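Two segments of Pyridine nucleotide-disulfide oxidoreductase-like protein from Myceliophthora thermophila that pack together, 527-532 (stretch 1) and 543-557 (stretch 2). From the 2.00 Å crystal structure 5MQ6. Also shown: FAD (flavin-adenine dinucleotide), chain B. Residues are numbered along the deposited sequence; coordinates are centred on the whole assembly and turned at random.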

# COMPACT_ATOMS: atom_id res chain seq x y z
N LEU A 527 -7.95 19.82 -7.10
CA LEU A 527 -7.92 18.47 -6.49
C LEU A 527 -6.64 17.86 -6.91
O LEU A 527 -6.29 17.90 -8.09
CB LEU A 527 -9.03 17.60 -7.08
CG LEU A 527 -9.05 16.12 -6.68
CD1 LEU A 527 -9.30 15.92 -5.17
CD2 LEU A 527 -10.05 15.34 -7.52
N PHE A 528 -5.95 17.27 -5.95
CA PHE A 528 -4.75 16.52 -6.19
C PHE A 528 -4.73 15.22 -5.44
O PHE A 528 -5.37 15.13 -4.41
CB PHE A 528 -3.50 17.38 -5.82
CG PHE A 528 -3.34 18.61 -6.68
CD1 PHE A 528 -2.61 18.55 -7.90
CD2 PHE A 528 -3.85 19.80 -6.27
CE1 PHE A 528 -2.46 19.71 -8.64
CE2 PHE A 528 -3.72 20.96 -7.06
CZ PHE A 528 -2.99 20.92 -8.19
N PHE A 529 -3.97 14.25 -5.92
CA PHE A 529 -3.93 12.94 -5.31
C PHE A 529 -2.57 12.38 -5.45
O PHE A 529 -1.88 12.66 -6.41
CB PHE A 529 -5.04 12.01 -5.86
CG PHE A 529 -5.36 12.20 -7.35
CD1 PHE A 529 -4.65 11.51 -8.32
CD2 PHE A 529 -6.40 13.04 -7.80
CE1 PHE A 529 -4.95 11.65 -9.69
CE2 PHE A 529 -6.65 13.19 -9.19
CZ PHE A 529 -5.92 12.51 -10.13
N THR A 530 -2.18 11.55 -4.48
CA THR A 530 -0.84 10.97 -4.48
C THR A 530 -0.76 10.10 -5.71
O THR A 530 -1.70 9.48 -6.07
CB THR A 530 -0.51 10.21 -3.19
OG1 THR A 530 -1.59 9.36 -2.83
CG2 THR A 530 -0.47 11.12 -2.03
N PRO A 531 0.34 10.13 -6.41
CA PRO A 531 0.30 9.47 -7.70
C PRO A 531 0.29 7.93 -7.62
O PRO A 531 1.18 7.37 -7.03
CB PRO A 531 1.57 9.99 -8.38
CG PRO A 531 2.51 10.35 -7.25
CD PRO A 531 1.67 10.68 -6.08
N LEU A 532 -0.66 7.29 -8.29
CA LEU A 532 -0.65 5.88 -8.46
C LEU A 532 -0.68 5.60 -10.00
O LEU A 532 0.29 5.51 -10.56
CB LEU A 532 -1.84 5.23 -7.65
CG LEU A 532 -1.73 3.68 -7.69
CD1 LEU A 532 -0.61 3.30 -6.73
CD2 LEU A 532 -3.01 2.85 -7.40
PA FAD B . -2.47 5.08 4.72
O1A FAD B . -3.27 3.92 4.21
O2A FAD B . -1.34 4.87 5.72
O5B FAD B . -3.49 6.13 5.38
C5B FAD B . -4.63 6.51 4.70
C4B FAD B . -5.75 6.70 5.71
O4B FAD B . -6.85 7.30 4.99
C3B FAD B . -6.29 5.43 6.36
O3B FAD B . -6.46 5.64 7.74
C2B FAD B . -7.62 5.22 5.70
O2B FAD B . -8.54 4.56 6.53
C1B FAD B . -8.02 6.65 5.40
N9A FAD B . -9.04 6.75 4.38
C8A FAD B . -9.00 6.19 3.14
N7A FAD B . -10.14 6.48 2.52
C5A FAD B . -10.94 7.20 3.33
C6A FAD B . -12.27 7.82 3.20
N6A FAD B . -13.06 7.73 2.15
N1A FAD B . -12.63 8.51 4.25
C2A FAD B . -11.89 8.62 5.38
N3A FAD B . -10.71 8.10 5.60
C4A FAD B . -10.21 7.35 4.57
N1 FAD B . 4.95 0.18 2.63
C2 FAD B . 6.31 0.36 2.58
O2 FAD B . 6.82 1.09 1.74
N3 FAD B . 7.11 -0.26 3.46
C4 FAD B . 6.59 -1.07 4.39
O4 FAD B . 7.37 -1.61 5.17
C4X FAD B . 5.14 -1.34 4.52
N5 FAD B . 4.57 -2.18 5.45
C5X FAD B . 3.22 -2.32 5.44
C6 FAD B . 2.56 -3.22 6.41
C7 FAD B . 1.09 -3.31 6.32
C7M FAD B . 0.32 -4.20 7.26
C8 FAD B . 0.30 -2.56 5.30
C8M FAD B . -1.22 -2.63 5.20
C9 FAD B . 0.95 -1.73 4.41
C9A FAD B . 2.36 -1.59 4.44
N10 FAD B . 2.97 -0.75 3.49
C10 FAD B . 4.36 -0.60 3.54
C1' FAD B . 2.19 0.06 2.52
C2' FAD B . 1.66 1.31 3.34
O2' FAD B . 0.24 1.43 3.15
C3' FAD B . 2.38 2.66 3.00
O3' FAD B . 3.78 2.53 3.28
C4' FAD B . 1.98 3.91 3.83
O4' FAD B . 1.78 3.66 5.29
C5' FAD B . 0.74 4.57 3.21
O5' FAD B . 0.66 5.92 3.76
P FAD B . -0.66 6.73 3.25
O1P FAD B . -0.82 7.89 4.29
O2P FAD B . -0.47 6.95 1.74
O3P FAD B . -1.90 5.65 3.34
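Stretch 2, residues 543-557: FTLDVGTEHIVQVIK

Stretch 2 is helical throughout, 543-557 forming part of a longer helix. Its phi/psi values stay near -60/-45, and an unbroken i to i-4 ladder runs from V547 N to F543 O (2.9 Å) through K557 N to V553 O (2.7 Å). The helix lies against strand 527-529 and the loop that follows, nearly antiparallel: the N-to-C directions of strand and helix differ by 162°, and the axes approach to 9.4 Å. The register agrees with this sense, since F528 CA is 7.0 Å from I552 CA while T530 CA is 5.8 Å from G548 CA; moving forward along stretch 1 means moving backward along the helix.

No hydrogen bond crosses the interface, which buries 411 Å² in all and rests on van der Waals contact. F528 contributes the largest share. Its CA-to-CB bond points toward the helix, and with chi1 at -64° (m) and chi2 at -88° the ring reaches the C-terminal half of stretch 2. F528 CB meets I552 CG2 at 3.6 Å, F528 CE2 meets I556 CG1 at 3.7 Å, and F528 CZ lies 4.4 Å from V555 CG1. All three aliphatic groups approach the ring obliquely.

I552 and I556 share one rotamer, m at chi1 and t at chi2 (-70°/168° and -71°/167°), a common choice for isoleucine in a helix. In I552 this conformation sets CG2 against F528 and carries CD1 to the backbone beyond it, 3.4 Å from F529 O and 4.3 Å from T530 N. One side chain thus spans three residues of stretch 1. F529 itself points away, as expected from the alternation of a strand, and L527 is out of reach.

At G548 the backbones draw close. P531 points toward the helix, and its CD is 3.9 Å from G548 CA. An ideal CB built on G548 would fall 2.5 Å from P531 CD, a clash, so the absent side chain is what makes room for the proline ring at this spacing.

Around this point the contacts are lighter. T530 (chi1 47°, p) directs its methyl to the helix, CG2 lying 4.0 Å from L545 CD2 and 4.5 Å from T549 CG2. L545 leaves its CA sideways, but its m,t conformation brings its end nearer; the same CD2 lies 3.7 Å from FAD O2P. T549 adopts p (64°), which lets OG1 donate to L545 O at 2.8 Å, folding the hydroxyl back onto the helix. Farther toward the N-terminus, T544 CG2 is 4.2 Å from P531 O.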

# COMPACT_ATOMS: atom_id res chain seq x y z
N PHE A 543 9.06 6.68 -0.26
CA PHE A 543 9.79 7.41 -1.26
C PHE A 543 8.80 8.02 -2.30
O PHE A 543 8.84 9.18 -2.66
CB PHE A 543 10.83 6.44 -1.91
CG PHE A 543 11.72 7.06 -2.93
CD1 PHE A 543 11.88 8.47 -3.04
CD2 PHE A 543 12.40 6.24 -3.80
CE1 PHE A 543 12.70 9.02 -4.00
CE2 PHE A 543 13.24 6.81 -4.79
CZ PHE A 543 13.40 8.21 -4.86
N THR A 544 7.91 7.20 -2.78
CA THR A 544 6.87 7.66 -3.64
C THR A 544 6.08 8.85 -3.06
O THR A 544 5.84 9.83 -3.72
CB THR A 544 5.92 6.50 -3.90
OG1 THR A 544 6.69 5.35 -4.33
CG2 THR A 544 4.86 6.94 -4.99
N LEU A 545 5.69 8.72 -1.82
CA LEU A 545 4.94 9.75 -1.12
C LEU A 545 5.75 11.00 -0.96
O LEU A 545 5.18 12.08 -1.10
CB LEU A 545 4.49 9.31 0.27
CG LEU A 545 3.44 8.21 0.34
CD1 LEU A 545 3.23 7.75 1.79
CD2 LEU A 545 2.14 8.77 -0.17
N ASP A 546 7.05 10.86 -0.66
CA ASP A 546 8.00 11.98 -0.61
C ASP A 546 7.96 12.75 -1.94
O ASP A 546 7.54 13.94 -1.99
CB ASP A 546 9.41 11.43 -0.32
CG ASP A 546 10.50 12.49 -0.34
OD1 ASP A 546 10.21 13.71 -0.49
OD2 ASP A 546 11.71 12.13 -0.20
N VAL A 547 8.23 12.02 -3.00
CA VAL A 547 8.25 12.62 -4.36
C VAL A 547 6.92 13.28 -4.70
O VAL A 547 6.88 14.45 -5.15
CB VAL A 547 8.70 11.63 -5.43
CG1 VAL A 547 8.47 12.19 -6.84
CG2 VAL A 547 10.16 11.22 -5.18
N GLY A 548 5.85 12.54 -4.45
CA GLY A 548 4.56 13.00 -4.91
C GLY A 548 4.00 14.18 -4.10
O GLY A 548 3.50 15.12 -4.70
N THR A 549 4.08 14.11 -2.79
CA THR A 549 3.63 15.22 -1.95
C THR A 549 4.43 16.51 -2.23
O THR A 549 3.80 17.59 -2.36
CB THR A 549 3.59 14.90 -0.43
OG1 THR A 549 4.88 14.63 0.03
CG2 THR A 549 2.57 13.73 -0.09
N GLU A 550 5.75 16.37 -2.41
CA GLU A 550 6.60 17.51 -2.80
C GLU A 550 6.17 18.12 -4.14
O GLU A 550 6.09 19.34 -4.25
CB GLU A 550 8.03 17.12 -2.97
CG GLU A 550 8.93 18.30 -3.38
CD GLU A 550 10.36 17.88 -3.52
OE1 GLU A 550 10.69 17.03 -4.37
OE2 GLU A 550 11.18 18.40 -2.78
N HIS A 551 5.93 17.29 -5.16
CA HIS A 551 5.49 17.87 -6.41
C HIS A 551 4.16 18.64 -6.27
O HIS A 551 4.03 19.74 -6.78
CB HIS A 551 5.30 16.73 -7.42
CG HIS A 551 4.95 17.18 -8.77
ND1 HIS A 551 5.75 18.05 -9.51
CD2 HIS A 551 3.87 16.93 -9.53
CE1 HIS A 551 5.16 18.31 -10.66
NE2 HIS A 551 4.02 17.64 -10.69
N ILE A 552 3.17 18.00 -5.64
CA ILE A 552 1.85 18.59 -5.50
C ILE A 552 1.98 19.96 -4.78
O ILE A 552 1.44 20.99 -5.23
CB ILE A 552 0.90 17.62 -4.77
CG1 ILE A 552 0.60 16.44 -5.71
CG2 ILE A 552 -0.40 18.34 -4.38
CD1 ILE A 552 -0.10 15.24 -5.10
N VAL A 553 2.69 19.98 -3.65
CA VAL A 553 2.78 21.20 -2.80
C VAL A 553 3.56 22.28 -3.55
O VAL A 553 3.20 23.52 -3.50
CB VAL A 553 3.35 20.90 -1.38
CG1 VAL A 553 3.65 22.19 -0.66
CG2 VAL A 553 2.32 20.08 -0.58
N GLN A 554 4.59 21.86 -4.30
CA GLN A 554 5.33 22.84 -5.08
C GLN A 554 4.53 23.44 -6.27
O GLN A 554 4.66 24.63 -6.55
CB GLN A 554 6.68 22.27 -5.52
CG GLN A 554 7.60 22.05 -4.35
CD GLN A 554 7.96 23.36 -3.63
OE1 GLN A 554 8.28 24.34 -4.27
NE2 GLN A 554 7.88 23.38 -2.34
N VAL A 555 3.70 22.64 -6.95
CA VAL A 555 2.84 23.14 -8.00
C VAL A 555 1.84 24.15 -7.43
O VAL A 555 1.56 25.23 -8.03
CB VAL A 555 2.11 21.98 -8.66
CG1 VAL A 555 0.89 22.43 -9.46
CG2 VAL A 555 3.10 21.22 -9.56
N ILE A 556 1.25 23.76 -6.29
CA ILE A 556 0.32 24.66 -5.63
C ILE A 556 1.03 25.98 -5.18
O ILE A 556 0.47 27.11 -5.31
CB ILE A 556 -0.33 23.96 -4.39
CG1 ILE A 556 -1.33 22.88 -4.92
CG2 ILE A 556 -1.03 24.99 -3.48
CD1 ILE A 556 -1.77 21.92 -3.79
N LYS A 557 2.21 25.84 -4.59
CA LYS A 557 3.03 27.01 -4.21
C LYS A 557 3.28 27.97 -5.38
O LYS A 557 3.06 29.22 -5.26
CB LYS A 557 4.32 26.57 -3.55
CG LYS A 557 5.12 27.72 -2.98
CD LYS A 557 6.45 27.16 -2.54
CE LYS A 557 7.18 28.11 -1.65
NZ LYS A 557 7.34 29.36 -2.41